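Local coordinates for uncharacterized protein (Legionella pneumophila subsp. pneumophila, PDB 5L0L) that is of unknown function but carries a HIT-related domain within a predicted membrane protein, which suggests, without proving, a relationship to nucleotide-binding HIT enzymes, at residues Arg69-Thr72 and Val73-Arg77; Gln88-Lys92 and Leu93-Val97; Leu183-Phe186 and Lys187-Leu190. All blocks are in the same frame, centred on the assembly; numbering follows the deposited sequence.

Contact 1: Arg69-Thr72 and Val73-Arg77; sequences RPYT and VSEQR
T72 and E75 meet where the chain turns into helix 73-92 and bond to each other reciprocally, side chain to backbone N in both directions. The hydroxyl OG1 of T72 accepts from the backbone N of E75 at 3.2 Å; it lies between the backbone N and the carbonyl carbon (chi1 70°), which turns it toward the N-H groups of the first turn. In return OE1 of E75 accepts from the backbone N of T72 at 3.0 Å, reached on the anti side and well out of the carboxylate plane. Threonine suits its place because its short side chain carries an acceptor; glutamate because its extended chain reaches back past T72 OG1. The same carboxylate is gripped end-on by R69: NH1 lies 2.9 Å from E75 OE1, on its syn lone pair, and NH2 2.8 Å from E75 OE2. The flat groups are nearly coplanar, 27° apart. R69 NH1 also donates to P70 O, while Y71 brings CE1 over one guanidinium face. The hydroxyl of Y55 bonds to E75 OE2, so this buried carboxylate probably stays ionised. The two reciprocal T72-E75 bonds make a capping box at the helix N-terminus, and the R69 salt bridge secures its glutamate.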
loop_
_atom_site.group_PDB
_atom_site.type_symbol
_atom_site.label_atom_id
_atom_site.label_comp_id
_atom_site.label_asym_id
_atom_site.label_seq_id
_atom_site.Cartn_x
_atom_site.Cartn_y
_atom_site.Cartn_z
ATOM N N ARG A 69 -3.495 5.840 -18.149
ATOM C CA ARG A 69 -2.271 5.471 -18.818
ATOM C C ARG A 69 -1.372 4.712 -17.861
ATOM O O ARG A 69 -1.567 4.808 -16.625
ATOM C CB ARG A 69 -1.560 6.710 -19.361
ATOM C CG ARG A 69 -1.099 7.735 -18.331
ATOM C CD ARG A 69 -0.027 8.639 -18.945
ATOM N NE ARG A 69 0.419 9.740 -18.085
ATOM C CZ ARG A 69 1.362 9.652 -17.144
ATOM N NH1 ARG A 69 1.969 8.481 -16.872
ATOM N NH2 ARG A 69 1.728 10.753 -16.479
ATOM N N PRO A 70 -0.376 4.005 -18.405
ATOM C CA PRO A 70 0.653 3.489 -17.532
ATOM C C PRO A 70 1.396 4.602 -16.804
ATOM O O PRO A 70 1.607 5.713 -17.363
ATOM C CB PRO A 70 1.638 2.779 -18.507
ATOM C CG PRO A 70 0.814 2.463 -19.718
ATOM C CD PRO A 70 -0.130 3.628 -19.827
ATOM N N TYR A 71 1.837 4.277 -15.597
ATOM C CA TYR A 71 2.632 5.189 -14.795
ATOM C C TYR A 71 4.067 4.696 -14.802
ATOM O O TYR A 71 4.338 3.498 -14.760
ATOM C CB TYR A 71 2.050 5.350 -13.349
ATOM C CG TYR A 71 0.674 5.939 -13.432
ATOM C CD1 TYR A 71 0.492 7.266 -13.803
ATOM C CD2 TYR A 71 -0.449 5.155 -13.238
ATOM C CE1 TYR A 71 -0.773 7.794 -13.972
ATOM C CE2 TYR A 71 -1.705 5.668 -13.381
ATOM C CZ TYR A 71 -1.870 6.974 -13.777
ATOM O OH TYR A 71 -3.140 7.460 -13.942
ATOM N N THR A 72 4.973 5.654 -14.818
ATOM C CA THR A 72 6.396 5.363 -14.827
ATOM C C THR A 72 6.837 5.000 -13.432
ATOM O O THR A 72 6.164 5.321 -12.449
ATOM C CB THR A 72 7.222 6.571 -15.312
ATOM O OG1 THR A 72 7.209 7.620 -14.340
ATOM C CG2 THR A 72 6.678 7.103 -16.634
ATOM N N VAL A 73 7.998 4.364 -13.356
ATOM C CA VAL A 73 8.578 4.056 -12.060
ATOM C C VAL A 73 8.820 5.324 -11.216
ATOM O O VAL A 73 8.612 5.283 -10.001
ATOM C CB VAL A 73 9.838 3.179 -12.168
ATOM C CG1 VAL A 73 11.007 3.917 -12.812
ATOM C CG2 VAL A 73 10.233 2.661 -10.804
ATOM N N SER A 74 9.229 6.442 -11.831
ATOM C CA SER A 74 9.401 7.682 -11.045
ATOM C C SER A 74 8.085 8.175 -10.432
ATOM O O SER A 74 8.080 8.670 -9.303
ATOM C CB SER A 74 9.944 8.824 -11.877
ATOM O OG SER A 74 11.097 8.380 -12.555
ATOM N N GLU A 75 7.011 8.077 -11.201
ATOM C CA GLU A 75 5.687 8.494 -10.730
ATOM C C GLU A 75 5.237 7.632 -9.558
ATOM O O GLU A 75 4.773 8.153 -8.535
ATOM C CB GLU A 75 4.666 8.476 -11.897
ATOM C CG GLU A 75 4.937 9.576 -12.931
ATOM C CD GLU A 75 4.187 9.453 -14.249
ATOM O OE1 GLU A 75 3.739 8.345 -14.629
ATOM O OE2 GLU A 75 4.034 10.496 -14.910
ATOM N N GLN A 76 5.378 6.318 -9.705
ATOM C CA GLN A 76 5.052 5.392 -8.621
ATOM C C GLN A 76 5.934 5.610 -7.394
ATOM O O GLN A 76 5.470 5.591 -6.230
ATOM C CB GLN A 76 5.153 3.940 -9.121
ATOM C CG GLN A 76 4.896 2.891 -8.032
ATOM C CD GLN A 76 3.416 2.801 -7.670
ATOM O OE1 GLN A 76 2.950 3.320 -6.607
ATOM N NE2 GLN A 76 2.666 2.205 -8.536
ATOM N N ARG A 77 7.228 5.797 -7.640
ATOM C CA ARG A 77 8.153 6.002 -6.555
ATOM C C ARG A 77 7.804 7.260 -5.745
ATOM O O ARG A 77 7.891 7.257 -4.519
ATOM C CB ARG A 77 9.585 6.103 -7.073
ATOM C CG ARG A 77 10.570 5.923 -5.952
ATOM C CD ARG A 77 11.961 6.296 -6.365
ATOM N NE ARG A 77 12.867 5.946 -5.280
ATOM C CZ ARG A 77 14.146 6.264 -5.262
ATOM N NH1 ARG A 77 14.898 5.876 -4.230
ATOM N NH2 ARG A 77 14.663 6.946 -6.266
#

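Contact 2: Gln88-Lys92 and Leu93-Val97; sequences QVYEK and LGLIV
A Schellman motif closes the C-terminal end of helix 73-92, where Y90 and E91 receive the backbone of G94 and L95 as the chain turns toward strand 96-101. The N of L95 donates to Y90 O at 3.0 Å, and the N of G94 to E91 O at 3.0 Å. G94 has a positive phi of 87°, which brings any beta carbon too near the oxygen of L93, so the turn calls for glycine. One residue earlier, the N of L93 still donates to V89 O, with a weak second bond to Y90 O.

Apolar side chains of the turn and of the strand after it pack back on the helix. L93 lays CG against V89 O at 3.4 Å, and its CD1 comes 4.3 Å from V89 CG1, so the leucine folds back over the last full turn. Y90 is anchored at its far end: its hydroxyl bonds to Y49 O, and its ring meets F186 of helix 176-194 edge-to-face. A beta-branched residue fits the start of the strand, since the CB of V97 is directed back at the helix, with CG2 anti to the backbone N (CG1 at chi1 74°) and 4.0 Å from Y90 CB. L95 puts CD1 at the ring edge of the tyrosine, near its plane, 4.0 Å from Y90 CD1.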
loop_
_atom_site.group_PDB
_atom_site.type_symbol
_atom_site.label_atom_id
_atom_site.label_comp_id
_atom_site.label_asym_id
_atom_site.label_seq_id
_atom_site.Cartn_x
_atom_site.Cartn_y
_atom_site.Cartn_z
ATOM N N GLN A 88 3.947 9.089 9.011
ATOM C CA GLN A 88 4.402 9.698 10.254
ATOM C C GLN A 88 3.335 10.552 10.934
ATOM O O GLN A 88 3.358 10.686 12.163
ATOM C CB GLN A 88 5.708 10.466 10.030
ATOM C CG GLN A 88 6.822 9.559 9.453
ATOM C CD GLN A 88 7.054 8.310 10.277
ATOM O OE1 GLN A 88 7.555 8.383 11.413
ATOM N NE2 GLN A 88 6.646 7.152 9.746
ATOM N N VAL A 89 2.397 11.099 10.164
ATOM C CA VAL A 89 1.281 11.816 10.755
ATOM C C VAL A 89 0.384 10.839 11.546
ATOM O O VAL A 89 0.018 11.116 12.681
ATOM C CB VAL A 89 0.481 12.590 9.707
ATOM C CG1 VAL A 89 -0.771 13.152 10.324
ATOM C CG2 VAL A 89 1.349 13.675 9.091
ATOM N N TYR A 90 0.059 9.671 10.960
ATOM C CA TYR A 90 -0.714 8.668 11.679
ATOM C C TYR A 90 0.014 8.202 12.946
ATOM O O TYR A 90 -0.588 8.072 14.022
ATOM C CB TYR A 90 -1.065 7.479 10.762
ATOM C CG TYR A 90 -2.099 7.861 9.753
ATOM C CD1 TYR A 90 -3.458 7.788 10.065
ATOM C CD2 TYR A 90 -1.730 8.384 8.531
ATOM C CE1 TYR A 90 -4.418 8.156 9.154
ATOM C CE2 TYR A 90 -2.672 8.788 7.618
ATOM C CZ TYR A 90 -4.015 8.674 7.919
ATOM O OH TYR A 90 -4.950 9.076 6.996
ATOM N N GLU A 91 1.321 7.980 12.820
ATOM C CA GLU A 91 2.156 7.564 13.960
ATOM C C GLU A 91 2.085 8.602 15.092
ATOM O O GLU A 91 1.883 8.231 16.250
ATOM C CB GLU A 91 3.622 7.355 13.515
ATOM C CG GLU A 91 4.522 6.699 14.554
ATOM C CD GLU A 91 4.374 5.179 14.627
ATOM O OE1 GLU A 91 4.590 4.653 15.760
ATOM O OE2 GLU A 91 4.100 4.501 13.571
ATOM N N LYS A 92 2.211 9.883 14.759
ATOM C CA LYS A 92 2.142 10.962 15.763
ATOM C C LYS A 92 0.767 11.162 16.405
ATOM O O LYS A 92 0.640 11.850 17.416
ATOM C CB LYS A 92 2.515 12.280 15.123
ATOM C CG LYS A 92 3.986 12.472 14.893
ATOM C CD LYS A 92 4.152 13.649 13.973
ATOM C CE LYS A 92 3.949 14.956 14.711
ATOM N NZ LYS A 92 4.145 16.063 13.781
ATOM N N LEU A 93 -0.265 10.659 15.751
ATOM C CA LEU A 93 -1.615 10.572 16.322
ATOM C C LEU A 93 -1.851 9.346 17.203
ATOM O O LEU A 93 -2.877 9.275 17.874
ATOM C CB LEU A 93 -2.674 10.636 15.222
ATOM C CG LEU A 93 -2.780 11.948 14.472
ATOM C CD1 LEU A 93 -3.591 11.765 13.207
ATOM C CD2 LEU A 93 -3.384 13.039 15.385
ATOM N N GLY A 94 -0.895 8.418 17.249
ATOM C CA GLY A 94 -0.991 7.223 18.058
ATOM C C GLY A 94 -1.692 6.072 17.379
ATOM O O GLY A 94 -2.151 5.127 18.061
ATOM N N LEU A 95 -1.758 6.119 16.044
ATOM C CA LEU A 95 -2.493 5.109 15.269
ATOM C C LEU A 95 -1.575 4.112 14.588
ATOM O O LEU A 95 -0.427 4.442 14.233
ATOM C CB LEU A 95 -3.324 5.816 14.206
ATOM C CG LEU A 95 -4.355 6.798 14.799
ATOM C CD1 LEU A 95 -4.931 7.704 13.737
ATOM C CD2 LEU A 95 -5.443 6.008 15.499
ATOM N N ILE A 96 -2.105 2.915 14.343
ATOM C CA ILE A 96 -1.445 1.936 13.474
ATOM C C ILE A 96 -1.710 2.411 12.044
ATOM O O ILE A 96 -2.847 2.711 11.711
ATOM C CB ILE A 96 -2.087 0.552 13.641
ATOM C CG1 ILE A 96 -1.765 -0.016 15.006
ATOM C CG2 ILE A 96 -1.652 -0.389 12.501
ATOM C CD1 ILE A 96 -2.668 -1.192 15.368
ATOM N N VAL A 97 -0.711 2.473 11.190
ATOM C CA VAL A 97 -0.971 2.959 9.830
ATOM C C VAL A 97 -1.214 1.770 8.912
ATOM O O VAL A 97 -0.546 0.734 9.038
ATOM C CB VAL A 97 0.153 3.870 9.296
ATOM C CG1 VAL A 97 1.359 3.092 8.928
ATOM C CG2 VAL A 97 -0.331 4.659 8.089
#

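Contact 3: Leu183-Phe186 and Lys187-Leu190; sequences LAMF and KLKL
This is a contact between successive turns of one alpha-helix, in the middle of helix 176-194, where M185 and K189 run alongside each other on a partly exposed flank while F186 and L190 are buried. M185 is a selenomethionine, and its selenium SE lies 3.9 Å from CE of K189. CG anti to the backbone N (chi1 -169°) and a bend at chi2 (60°) put the selenium of M185 beside that lysine methylene. The long, flexible lysine can lend its aliphatic part to this packing while its charged end leads away from the contact. One residue before the lysine, L188 reaches the same selenium more loosely, with CD2 4.3 Å from M185 SE.

The backbone shows the i to i+4 bonding of an alpha-helix. K187 N donates to L183 O at 2.9 Å, and K189 N to M185 O at 2.9 Å; L188 N and L190 N bond in the same manner to A184 O and F186 O. Side chains also brush these carbonyls: CG of K187 lies 3.4 Å from L183 O, and CG of K189 lies 3.3 Å from M185 O. The helix is broadly amphipathic: F186 and L190 face inward while A184 and L188 lie exposed. F186 and L190 are large and apolar, as befits a face that packs on V89 of helix 73-92, F186 also reaching I26 and L190 reaching V209 in the antiparallel sheet. K187 runs fully extended, chi2 to chi4 all near 180°, carrying NZ out to the carbonyl oxygen of H212.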
loop_
_atom_site.group_PDB
_atom_site.type_symbol
_atom_site.label_atom_id
_atom_site.label_comp_id
_atom_site.label_asym_id
_atom_site.label_seq_id
_atom_site.Cartn_x
_atom_site.Cartn_y
_atom_site.Cartn_z
ATOM N N LEU A 183 -9.123 17.909 9.638
ATOM C CA LEU A 183 -8.306 18.645 8.646
ATOM C C LEU A 183 -7.271 19.522 9.320
ATOM O O LEU A 183 -6.078 19.440 9.024
ATOM C CB LEU A 183 -9.190 19.542 7.776
ATOM C CG LEU A 183 -9.953 18.998 6.575
ATOM C CD1 LEU A 183 -10.889 20.037 5.991
ATOM C CD2 LEU A 183 -9.011 18.537 5.476
ATOM N N ALA A 184 -7.728 20.345 10.258
ATOM C CA ALA A 184 -6.822 21.243 10.983
ATOM C C ALA A 184 -5.711 20.455 11.677
ATOM O O ALA A 184 -4.545 20.879 11.648
ATOM C CB ALA A 184 -7.619 22.083 11.991
HETATM N N MSE A 185 -6.038 19.312 12.292
HETATM C CA MSE A 185 -5.014 18.539 13.003
HETATM C C MSE A 185 -4.062 17.852 12.057
HETATM O O MSE A 185 -2.865 17.785 12.341
HETATM C CB MSE A 185 -5.647 17.566 13.993
HETATM C CG MSE A 185 -4.657 16.932 14.951
HETATM SE SE MSE A 185 -3.692 18.253 16.053
HETATM C CE MSE A 185 -4.989 18.640 17.364
ATOM N N PHE A 186 -4.567 17.319 10.932
ATOM C CA PHE A 186 -3.662 16.735 9.927
ATOM C C PHE A 186 -2.673 17.787 9.415
ATOM O O PHE A 186 -1.474 17.513 9.320
ATOM C CB PHE A 186 -4.410 16.085 8.777
ATOM C CG PHE A 186 -4.672 14.610 8.989
ATOM C CD1 PHE A 186 -5.601 14.191 9.919
ATOM C CD2 PHE A 186 -3.980 13.646 8.269
ATOM C CE1 PHE A 186 -5.846 12.837 10.142
ATOM C CE2 PHE A 186 -4.234 12.282 8.473
ATOM C CZ PHE A 186 -5.172 11.881 9.406
ATOM N N LYS A 187 -3.176 18.988 9.123
ATOM C CA LYS A 187 -2.292 20.074 8.659
ATOM C C LYS A 187 -1.218 20.428 9.694
ATOM O O LYS A 187 -0.047 20.537 9.364
ATOM C CB LYS A 187 -3.094 21.322 8.303
ATOM C CG LYS A 187 -3.912 21.190 7.048
ATOM C CD LYS A 187 -4.779 22.400 6.833
ATOM C CE LYS A 187 -5.707 22.243 5.636
ATOM N NZ LYS A 187 -6.603 23.418 5.471
ATOM N N LEU A 188 -1.626 20.569 10.944
ATOM C CA LEU A 188 -0.701 20.901 12.007
ATOM C C LEU A 188 0.347 19.816 12.225
ATOM O O LEU A 188 1.544 20.122 12.320
ATOM C CB LEU A 188 -1.433 21.231 13.307
ATOM C CG LEU A 188 -0.520 21.616 14.479
ATOM C CD1 LEU A 188 0.331 22.822 14.137
ATOM C CD2 LEU A 188 -1.352 21.877 15.729
ATOM N N LYS A 189 -0.083 18.552 12.297
ATOM C CA LYS A 189 0.867 17.477 12.535
ATOM C C LYS A 189 1.851 17.365 11.357
ATOM O O LYS A 189 3.030 17.130 11.563
ATOM C CB LYS A 189 0.165 16.137 12.802
ATOM C CG LYS A 189 -0.615 16.072 14.113
ATOM C CD LYS A 189 0.230 16.363 15.315
ATOM C CE LYS A 189 -0.461 16.132 16.658
ATOM N NZ LYS A 189 0.428 16.798 17.663
ATOM N N LEU A 190 1.369 17.562 10.143
ATOM C CA LEU A 190 2.247 17.534 8.980
ATOM C C LEU A 190 3.234 18.693 9.003
ATOM O O LEU A 190 4.445 18.501 8.774
ATOM C CB LEU A 190 1.424 17.543 7.697
ATOM C CG LEU A 190 2.216 17.550 6.382
ATOM C CD1 LEU A 190 3.165 16.382 6.284
ATOM C CD2 LEU A 190 1.241 17.608 5.221
#

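The contacts follow one another along the chain without overlapping. Contacts 1 and 2 mark the two ends of helix 73-92, their centres 27 Å apart, so one helix is capped at its start by side chains and at its finish by a glycine turn; both ends also touch the second subunit. Contact 3 lies on helix 176-194, its centre 12 Å from that of contact 2 and 28 Å from that of contact 1. Contacts 2 and 3 touch directly, L93 packing on F186 and, in one of the two conformers of K92, NZ bonding to K189 O at 2.7 Å. The two helices are thereby joined beside the six-stranded antiparallel sheet, which strand 96-101 enters at its edge.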